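Local coordinates for thiamine-binding periplasmic protein (Escherichia coli, PDB 2QRY) that binds thiamine, thiamine phosphate and thiamine diphosphate with high affinity in the periplasm and serves the ThiBPQ ABC transporter in thiamine import, at residues 27-31 against 32-36; 166-169 against 170-173; 221-224 against 225-229. All coordinates share one frame; numbering follows the deposited sequence.

Interaction 1 (27-31 against 32-36); sequences VYTYD and SFAAD. With TPS (thiamin phosphate), chain E.
The carbonyl of Y30, at the N-cap position of the short helix 31-34, takes the amide of F33 at 3.3 Å (Y30 O to F33 N) and, more weakly, that of A34, where strand 24-29 gives way to the helix. The Y30 ring is sandwiched: CB of F33 lies over one face, a CH-pi contact 4.0 Å from the ring centroid, and C6 of thiamin phosphate lies over the opposite face, 3.8 Å above its plane and toward the rim. Y30 CG sits between the backbone N and the carbonyl carbon (chi1 50°), which brings the ring between F33 CB and the ligand. S32 OG sits at the ring edge, 3.0 Å from Y30 CE1. The hydroxyl of Y30 is held from elsewhere, by E248 and N282. T29 OG1, bonded to L83 O, meets F33 CB at 3.5 Å. One water bridges D31 OD1, S32 OG and phosphate oxygen O3 of the ligand, lying 2.6 Å from O3; S201 also bonds D31 OD1. A strand end running into a helix start, with an aromatic side chain laid against the ligand, forms one wall of the thiamin phosphate pocket in this periplasmic binding protein.

Interaction 2 (166-169 against 170-173); sequences PGLG and LLLW. With TPS (thiamin phosphate), chain E.
L168 and L172, one helical turn apart, meet through their methyl ends inside a buried part of helix 165-178, where the backbone bonds are regular. Four i to i+4 hydrogen bonds join the two halves: L170 N to P166 O, L171 N to G167 O, L172 N to L168 O and W173 N to G169 O, the last the shortest at 2.8 Å.

The apolar contacts gather on L168. Its CD2 lies 3.8 Å from L172 CD1 and 3.9 Å from L171 CD2, the side chains of L168 and L172 crossing at a slant. L172 has CG anti to its carbonyl carbon (chi1 -54°), which lays the branch back along the helix, with CG 3.2 Å from L168 O. L171 instead has CG anti to the backbone N, and its CB packs 3.4 Å from L168 O. Beyond the segment, helix 310-328 covers L171 and L172, while L170 faces strands 156-159 and 214-218. P166 packs its ring carbon CD against phosphate oxygen O1 of thiamin phosphate, 3.2 Å away, a van der Waals contact, and the proline ring also rests on Y218.

Polar contacts to residues outside the segment are made at both ends. The amide of G167 is bonded to S164 OG, a hydroxyl that in turn bonds the ligand. At the other end of the segment the indole NE1 of W173 is bonded to G242 O.

The chemistry is therefore divided: an apolar, internally bonded helix body fixed in the protein interior, and a first turn placed beside the phosphate, where the helix dipole would probably favour the anion and S164 links the backbone to the ligand.

Interaction 3 (221-224 against 225-229); sequences SPAY and HILEE. With TPS (thiamin phosphate), chain E.
The ring of Y224 turns its edge to the face of H225, the centroids 5.0 Å apart and the planes at 81°, a T-shaped pair between neighbours on helix 221-229. Y224 CD2 does the touching, 3.7 Å above the imidazole plane and over its centre. The two side chains leave the helix differently: Y224 CG is anti to the backbone N (chi1 164°), whereas H225 CG is anti to its carbonyl carbon (chi1 -62°), and together these torsions bring the Y224 edge over the H225 face. E228, one turn on, runs across Y224 at about a right angle; its CB makes an off-centre CH-pi contact with the tyrosine ring and its CG comes within 3.5 Å of Y224 CE1. W283 adds a second edge-to-face partner to Y224, and Y234 meets the imidazole.

Toward the ligand, Y224 CB lies 3.5 Å from methyl CM2 of thiamin phosphate. An alanine in place of Y224 would keep CB there but is likely to leave the H225 face and the E228 methylenes without their aromatic partner and open a gap beside W283. S221 OG donates to pyrimidine N1A (2.9 Å) and is also bonded to S217 and to Y218 N. S221, a thiamine-binding residue on helix 221-229, and Y224 thus border the pyrimidine end of the ligand pocket of this solute-binding protein.

In the fold
The three contacts follow one another along the chain without touching, yet all reach the same thiamin phosphate molecule. Interaction 1 and interaction 2 have centres about 20 Å apart, on opposite sides of the chain's centre, and their nearest atoms are about 7 Å apart; both approach the phosphate end, the first also reaching the thiazolium part. Interaction 3 lies at the pyrimidine end, its centre about 19 Å from that of interaction 1 and about 23 Å from that of interaction 2, with nearest atoms about 9 Å away in each case. Segments 27-36, 166-173 and 221-229 thus contribute separate walls, with G63, S164 and W200 adding further hydrogen bonds to the ligand.

Interaction 1 (27-31 against 32-36)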
loop_
_atom_site.group_PDB
_atom_site.type_symbol
_atom_site.label_atom_id
_atom_site.label_comp_id
_atom_site.label_asym_id
_atom_site.label_seq_id
_atom_site.Cartn_x
_atom_site.Cartn_y
_atom_site.Cartn_z
ATOM N N VAL A 27 12.236 -7.731 10.709
ATOM C CA VAL A 27 11.387 -7.427 9.563
ATOM C C VAL A 27 11.048 -5.937 9.409
ATOM O O VAL A 27 10.253 -5.396 10.180
ATOM C CB VAL A 27 10.057 -8.212 9.647
ATOM C CG1 VAL A 27 9.200 -7.920 8.416
ATOM C CG2 VAL A 27 10.339 -9.712 9.775
ATOM N N TYR A 28 11.647 -5.287 8.410
ATOM C CA TYR A 28 11.370 -3.878 8.134
ATOM C C TYR A 28 9.961 -3.741 7.548
ATOM O O TYR A 28 9.573 -4.510 6.670
ATOM C CB TYR A 28 12.363 -3.311 7.116
ATOM C CG TYR A 28 13.736 -2.972 7.647
ATOM C CD1 TYR A 28 14.074 -3.185 8.985
ATOM C CD2 TYR A 28 14.697 -2.419 6.807
ATOM C CE1 TYR A 28 15.338 -2.851 9.467
ATOM C CE2 TYR A 28 15.957 -2.081 7.275
ATOM C CZ TYR A 28 16.273 -2.299 8.603
ATOM O OH TYR A 28 17.524 -1.958 9.061
ATOM N N THR A 29 9.205 -2.755 8.019
ATOM C CA THR A 29 7.858 -2.533 7.506
ATOM C C THR A 29 7.400 -1.101 7.813
ATOM O O THR A 29 8.126 -0.345 8.455
ATOM C CB THR A 29 6.855 -3.555 8.111
ATOM O OG1 THR A 29 5.600 -3.448 7.428
ATOM C CG2 THR A 29 6.651 -3.298 9.608
ATOM N N TYR A 30 6.210 -0.728 7.343
ATOM C CA TYR A 30 5.684 0.611 7.585
ATOM C C TYR A 30 4.903 0.672 8.898
ATOM O O TYR A 30 4.550 -0.373 9.459
ATOM C CB TYR A 30 4.833 1.070 6.392
ATOM C CG TYR A 30 3.774 0.095 5.920
ATOM C CD1 TYR A 30 2.532 0.018 6.552
ATOM C CD2 TYR A 30 3.994 -0.708 4.797
ATOM C CE1 TYR A 30 1.522 -0.830 6.064
ATOM C CE2 TYR A 30 2.999 -1.560 4.303
ATOM C CZ TYR A 30 1.767 -1.611 4.939
ATOM O OH TYR A 30 0.770 -2.411 4.424
ATOM N N ASP A 31 4.627 1.884 9.389
ATOM C CA ASP A 31 3.952 2.035 10.679
ATOM C C ASP A 31 2.548 1.493 10.864
ATOM O O ASP A 31 2.243 0.959 11.930
ATOM C CB ASP A 31 3.985 3.496 11.168
ATOM C CG ASP A 31 3.427 4.479 10.161
ATOM O OD1 ASP A 31 2.426 4.162 9.484
ATOM O OD2 ASP A 31 3.989 5.591 10.062
ATOM N N SER A 32 1.685 1.617 9.862
ATOM C CA SER A 32 0.329 1.115 10.022
ATOM C C SER A 32 0.290 -0.417 10.093
ATOM O O SER A 32 -0.686 -0.991 10.567
ATOM C CB SER A 32 -0.572 1.623 8.893
ATOM O OG SER A 32 -0.149 1.132 7.641
ATOM N N PHE A 33 1.353 -1.084 9.646
ATOM C CA PHE A 33 1.373 -2.543 9.701
ATOM C C PHE A 33 1.735 -3.010 11.109
ATOM O O PHE A 33 1.034 -3.838 11.692
ATOM C CB PHE A 33 2.380 -3.125 8.705
ATOM C CG PHE A 33 2.287 -4.621 8.554
ATOM C CD1 PHE A 33 1.400 -5.191 7.647
ATOM C CD2 PHE A 33 3.070 -5.462 9.335
ATOM C CE1 PHE A 33 1.296 -6.576 7.518
ATOM C CE2 PHE A 33 2.973 -6.852 9.213
ATOM C CZ PHE A 33 2.085 -7.410 8.303
ATOM N N ALA A 34 2.822 -2.472 11.654
ATOM C CA ALA A 34 3.280 -2.848 12.991
ATOM C C ALA A 34 2.506 -2.167 14.122
ATOM O O ALA A 34 2.714 -2.472 15.297
ATOM C CB ALA A 34 4.766 -2.544 13.131
ATOM N N ALA A 35 1.610 -1.251 13.770
ATOM C CA ALA A 35 0.826 -0.531 14.770
ATOM C C ALA A 35 0.089 -1.479 15.704
ATOM O O ALA A 35 -0.285 -2.584 15.310
ATOM C CB ALA A 35 -0.173 0.391 14.080
ATOM N N ASP A 36 -0.119 -1.042 16.943
ATOM C CA ASP A 36 -0.830 -1.858 17.915
ATOM C C ASP A 36 -2.178 -2.269 17.348
ATOM O O ASP A 36 -2.699 -3.331 17.678
ATOM C CB ASP A 36 -1.054 -1.093 19.224
ATOM C CG ASP A 36 0.192 -1.026 20.084
ATOM O OD1 ASP A 36 0.878 -2.064 20.218
ATOM O OD2 ASP A 36 0.480 0.058 20.638
HETATM C CM2 TPS E . -8.516 2.556 7.642
HETATM N N3 TPS E . -3.105 0.799 4.350
HETATM C C2 TPS E . -3.033 1.986 4.918
HETATM S S1 TPS E . -1.487 2.586 4.449
HETATM C C5 TPS E . -0.974 1.198 3.480
HETATM C C4 TPS E . -2.057 0.354 3.600
HETATM C CM4 TPS E . -2.065 -1.004 2.908
HETATM C C6 TPS E . 0.337 1.114 2.762
HETATM C C7 TPS E . 1.004 2.409 3.227
HETATM O O7 TPS E . 2.285 2.645 2.656
HETATM N N1A TPS E . -7.485 1.867 5.517
HETATM C C2A TPS E . -7.424 1.872 6.852
HETATM N N3A TPS E . -6.416 1.286 7.495
HETATM C C4A TPS E . -5.420 0.666 6.826
HETATM N N4A TPS E . -4.384 0.070 7.521
HETATM C C5A TPS E . -5.450 0.640 5.395
HETATM C C6A TPS E . -6.539 1.275 4.773
HETATM C C7A TPS E . -4.356 -0.039 4.537
HETATM P P1 TPS E . 2.810 4.041 3.279
HETATM O O1 TPS E . 1.755 5.152 3.022
HETATM O O2 TPS E . 4.227 4.435 2.693
HETATM O O3 TPS E . 2.956 3.863 4.805
HETATM O O HOH W 1 1.380 3.446 6.882
#

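Interaction 2 (166-169 against 170-173)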
loop_
_atom_site.group_PDB
_atom_site.type_symbol
_atom_site.label_atom_id
_atom_site.label_comp_id
_atom_site.label_asym_id
_atom_site.label_seq_id
_atom_site.Cartn_x
_atom_site.Cartn_y
_atom_site.Cartn_z
ATOM N N PRO A 166 0.948 4.448 -1.419
ATOM C CA PRO A 166 -0.351 5.004 -1.835
ATOM C C PRO A 166 -0.082 6.297 -2.610
ATOM O O PRO A 166 -0.831 6.671 -3.508
ATOM C CB PRO A 166 -1.047 5.290 -0.513
ATOM C CG PRO A 166 -0.495 4.239 0.393
ATOM C CD PRO A 166 0.973 4.217 0.037
ATOM N N GLY A 167 0.996 6.979 -2.234
ATOM C CA GLY A 167 1.361 8.213 -2.901
ATOM C C GLY A 167 1.828 7.898 -4.309
ATOM O O GLY A 167 1.435 8.565 -5.265
ATOM N N LEU A 168 2.666 6.864 -4.422
ATOM C CA LEU A 168 3.187 6.422 -5.705
ATOM C C LEU A 168 1.980 5.963 -6.521
ATOM O O LEU A 168 1.910 6.191 -7.734
ATOM C CB LEU A 168 4.146 5.249 -5.517
ATOM C CG LEU A 168 5.341 5.109 -6.465
ATOM C CD1 LEU A 168 5.706 3.622 -6.536
ATOM C CD2 LEU A 168 5.041 5.670 -7.855
ATOM N N GLY A 169 1.035 5.315 -5.838
ATOM C CA GLY A 169 -0.175 4.844 -6.485
ATOM C C GLY A 169 -0.937 5.973 -7.160
ATOM O O GLY A 169 -1.311 5.860 -8.330
ATOM N N LEU A 170 -1.176 7.061 -6.432
ATOM C CA LEU A 170 -1.886 8.202 -6.998
ATOM C C LEU A 170 -1.105 8.803 -8.169
ATOM O O LEU A 170 -1.697 9.226 -9.154
ATOM C CB LEU A 170 -2.117 9.281 -5.938
ATOM C CG LEU A 170 -2.804 10.548 -6.458
ATOM C CD1 LEU A 170 -4.130 10.179 -7.109
ATOM C CD2 LEU A 170 -3.021 11.528 -5.314
ATOM N N LEU A 171 0.218 8.845 -8.059
ATOM C CA LEU A 171 1.035 9.386 -9.139
ATOM C C LEU A 171 0.807 8.579 -10.413
ATOM O O LEU A 171 0.609 9.150 -11.483
ATOM C CB LEU A 171 2.529 9.341 -8.789
ATOM C CG LEU A 171 3.465 9.797 -9.922
ATOM C CD1 LEU A 171 3.697 11.304 -9.837
ATOM C CD2 LEU A 171 4.800 9.062 -9.825
ATOM N N LEU A 172 0.809 7.252 -10.292
ATOM C CA LEU A 172 0.628 6.392 -11.459
ATOM C C LEU A 172 -0.813 6.401 -11.953
ATOM O O LEU A 172 -1.072 6.311 -13.157
ATOM C CB LEU A 172 1.084 4.971 -11.130
ATOM C CG LEU A 172 2.522 4.928 -10.588
ATOM C CD1 LEU A 172 2.838 3.545 -10.050
ATOM C CD2 LEU A 172 3.505 5.335 -11.681
ATOM N N TRP A 173 -1.745 6.532 -11.018
ATOM C CA TRP A 173 -3.160 6.571 -11.345
ATOM C C TRP A 173 -3.426 7.783 -12.225
ATOM O O TRP A 173 -4.104 7.686 -13.248
ATOM C CB TRP A 173 -3.974 6.653 -10.063
ATOM C CG TRP A 173 -5.444 6.505 -10.253
ATOM C CD1 TRP A 173 -6.091 5.997 -11.346
ATOM C CD2 TRP A 173 -6.456 6.763 -9.270
ATOM N NE1 TRP A 173 -7.448 5.916 -11.099
ATOM C CE2 TRP A 173 -7.695 6.379 -9.831
ATOM C CE3 TRP A 173 -6.435 7.278 -7.966
ATOM C CZ2 TRP A 173 -8.901 6.493 -9.131
ATOM C CZ3 TRP A 173 -7.636 7.394 -7.271
ATOM C CH2 TRP A 173 -8.851 7.002 -7.857
HETATM C CM2 TPS E . -8.516 2.556 7.642
HETATM N N3 TPS E . -3.105 0.799 4.350
HETATM C C2 TPS E . -3.033 1.986 4.918
HETATM S S1 TPS E . -1.487 2.586 4.449
HETATM C C5 TPS E . -0.974 1.198 3.480
HETATM C C4 TPS E . -2.057 0.354 3.600
HETATM C CM4 TPS E . -2.065 -1.004 2.908
HETATM C C6 TPS E . 0.337 1.114 2.762
HETATM C C7 TPS E . 1.004 2.409 3.227
HETATM O O7 TPS E . 2.285 2.645 2.656
HETATM N N1A TPS E . -7.485 1.867 5.517
HETATM C C2A TPS E . -7.424 1.872 6.852
HETATM N N3A TPS E . -6.416 1.286 7.495
HETATM C C4A TPS E . -5.420 0.666 6.826
HETATM N N4A TPS E . -4.384 0.070 7.521
HETATM C C5A TPS E . -5.450 0.640 5.395
HETATM C C6A TPS E . -6.539 1.275 4.773
HETATM C C7A TPS E . -4.356 -0.039 4.537
HETATM P P1 TPS E . 2.810 4.041 3.279
HETATM O O1 TPS E . 1.755 5.152 3.022
HETATM O O2 TPS E . 4.227 4.435 2.693
HETATM O O3 TPS E . 2.956 3.863 4.805
#

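Interaction 3 (221-224 against 225-229)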
loop_
_atom_site.group_PDB
_atom_site.type_symbol
_atom_site.label_atom_id
_atom_site.label_comp_id
_atom_site.label_asym_id
_atom_site.label_seq_id
_atom_site.Cartn_x
_atom_site.Cartn_y
_atom_site.Cartn_z
ATOM N N SER A 221 -10.906 1.067 3.018
ATOM C CA SER A 221 -10.829 1.885 4.220
ATOM C C SER A 221 -12.162 2.011 4.960
ATOM O O SER A 221 -12.191 2.041 6.190
ATOM C CB SER A 221 -10.286 3.280 3.884
ATOM O OG SER A 221 -8.941 3.200 3.451
ATOM N N PRO A 222 -13.283 2.088 4.227
ATOM C CA PRO A 222 -14.556 2.211 4.950
ATOM C C PRO A 222 -14.812 1.038 5.887
ATOM O O PRO A 222 -15.437 1.196 6.937
ATOM C CB PRO A 222 -15.585 2.299 3.827
ATOM C CG PRO A 222 -14.814 3.008 2.721
ATOM C CD PRO A 222 -13.469 2.293 2.778
ATOM N N ALA A 223 -14.313 -0.133 5.509
ATOM C CA ALA A 223 -14.491 -1.335 6.313
ATOM C C ALA A 223 -13.949 -1.155 7.732
ATOM O O ALA A 223 -14.488 -1.725 8.688
ATOM C CB ALA A 223 -13.814 -2.520 5.641
ATOM N N TYR A 224 -12.879 -0.376 7.881
ATOM C CA TYR A 224 -12.334 -0.151 9.222
ATOM C C TYR A 224 -13.394 0.492 10.108
ATOM O O TYR A 224 -13.657 0.027 11.219
ATOM C CB TYR A 224 -11.121 0.776 9.203
ATOM C CG TYR A 224 -10.807 1.301 10.586
ATOM C CD1 TYR A 224 -10.215 0.477 11.543
ATOM C CD2 TYR A 224 -11.192 2.591 10.970
ATOM C CE1 TYR A 224 -10.019 0.916 12.850
ATOM C CE2 TYR A 224 -11.002 3.039 12.272
ATOM C CZ TYR A 224 -10.415 2.194 13.210
ATOM O OH TYR A 224 -10.241 2.619 14.510
ATOM N N HIS A 225 -13.991 1.572 9.614
ATOM C CA HIS A 225 -15.008 2.278 10.369
ATOM C C HIS A 225 -16.277 1.462 10.586
ATOM O O HIS A 225 -16.889 1.529 11.652
ATOM C CB HIS A 225 -15.338 3.602 9.688
ATOM C CG HIS A 225 -14.178 4.547 9.615
ATOM N ND1 HIS A 225 -13.308 4.579 8.544
ATOM C CD2 HIS A 225 -13.729 5.476 10.490
ATOM C CE1 HIS A 225 -12.377 5.490 8.764
ATOM N NE2 HIS A 225 -12.611 6.049 9.937
ATOM N N ILE A 226 -16.675 0.680 9.591
ATOM C CA ILE A 226 -17.873 -0.135 9.732
ATOM C C ILE A 226 -17.740 -1.142 10.881
ATOM O O ILE A 226 -18.532 -1.130 11.818
ATOM C CB ILE A 226 -18.180 -0.911 8.431
ATOM C CG1 ILE A 226 -18.468 0.072 7.292
ATOM C CG2 ILE A 226 -19.376 -1.838 8.646
ATOM C CD1 ILE A 226 -18.718 -0.601 5.941
ATOM N N LEU A 227 -16.728 -2.000 10.812
ATOM C CA LEU A 227 -16.510 -3.031 11.830
ATOM C C LEU A 227 -16.038 -2.546 13.207
ATOM O O LEU A 227 -16.588 -2.947 14.237
ATOM C CB LEU A 227 -15.507 -4.080 11.315
ATOM C CG LEU A 227 -15.898 -5.040 10.179
ATOM C CD1 LEU A 227 -15.870 -4.336 8.822
ATOM C CD2 LEU A 227 -14.923 -6.213 10.174
ATOM N N GLU A 228 -15.024 -1.686 13.222
ATOM C CA GLU A 228 -14.452 -1.190 14.468
ATOM C C GLU A 228 -15.227 -0.087 15.189
ATOM O O GLU A 228 -15.194 -0.012 16.416
ATOM C CB GLU A 228 -13.024 -0.703 14.217
ATOM C CG GLU A 228 -12.085 -1.757 13.661
ATOM C CD GLU A 228 -11.951 -2.952 14.582
ATOM O OE1 GLU A 228 -11.885 -2.745 15.812
ATOM O OE2 GLU A 228 -11.899 -4.096 14.076
ATOM N N GLU A 229 -15.914 0.771 14.442
ATOM C CA GLU A 229 -16.660 1.858 15.064
ATOM C C GLU A 229 -18.166 1.800 14.797
ATOM O O GLU A 229 -18.918 2.649 15.271
ATOM C CB GLU A 229 -16.097 3.203 14.589
ATOM C CG GLU A 229 -14.574 3.294 14.682
ATOM C CD GLU A 229 -14.033 4.663 14.317
ATOM O OE1 GLU A 229 -14.433 5.204 13.264
ATOM O OE2 GLU A 229 -13.196 5.192 15.079
HETATM C CM2 TPS E . -8.516 2.556 7.642
HETATM N N3 TPS E . -3.105 0.799 4.350
HETATM C C2 TPS E . -3.033 1.986 4.918
HETATM S S1 TPS E . -1.487 2.586 4.449
HETATM C C5 TPS E . -0.974 1.198 3.480
HETATM C C4 TPS E . -2.057 0.354 3.600
HETATM C CM4 TPS E . -2.065 -1.004 2.908
HETATM C C6 TPS E . 0.337 1.114 2.762
HETATM C C7 TPS E . 1.004 2.409 3.227
HETATM O O7 TPS E . 2.285 2.645 2.656
HETATM N N1A TPS E . -7.485 1.867 5.517
HETATM C C2A TPS E . -7.424 1.872 6.852
HETATM N N3A TPS E . -6.416 1.286 7.495
HETATM C C4A TPS E . -5.420 0.666 6.826
HETATM N N4A TPS E . -4.384 0.070 7.521
HETATM C C5A TPS E . -5.450 0.640 5.395
HETATM C C6A TPS E . -6.539 1.275 4.773
HETATM C C7A TPS E . -4.356 -0.039 4.537
HETATM P P1 TPS E . 2.810 4.041 3.279
HETATM O O1 TPS E . 1.755 5.152 3.022
HETATM O O2 TPS E . 4.227 4.435 2.693
HETATM O O3 TPS E . 2.956 3.863 4.805
#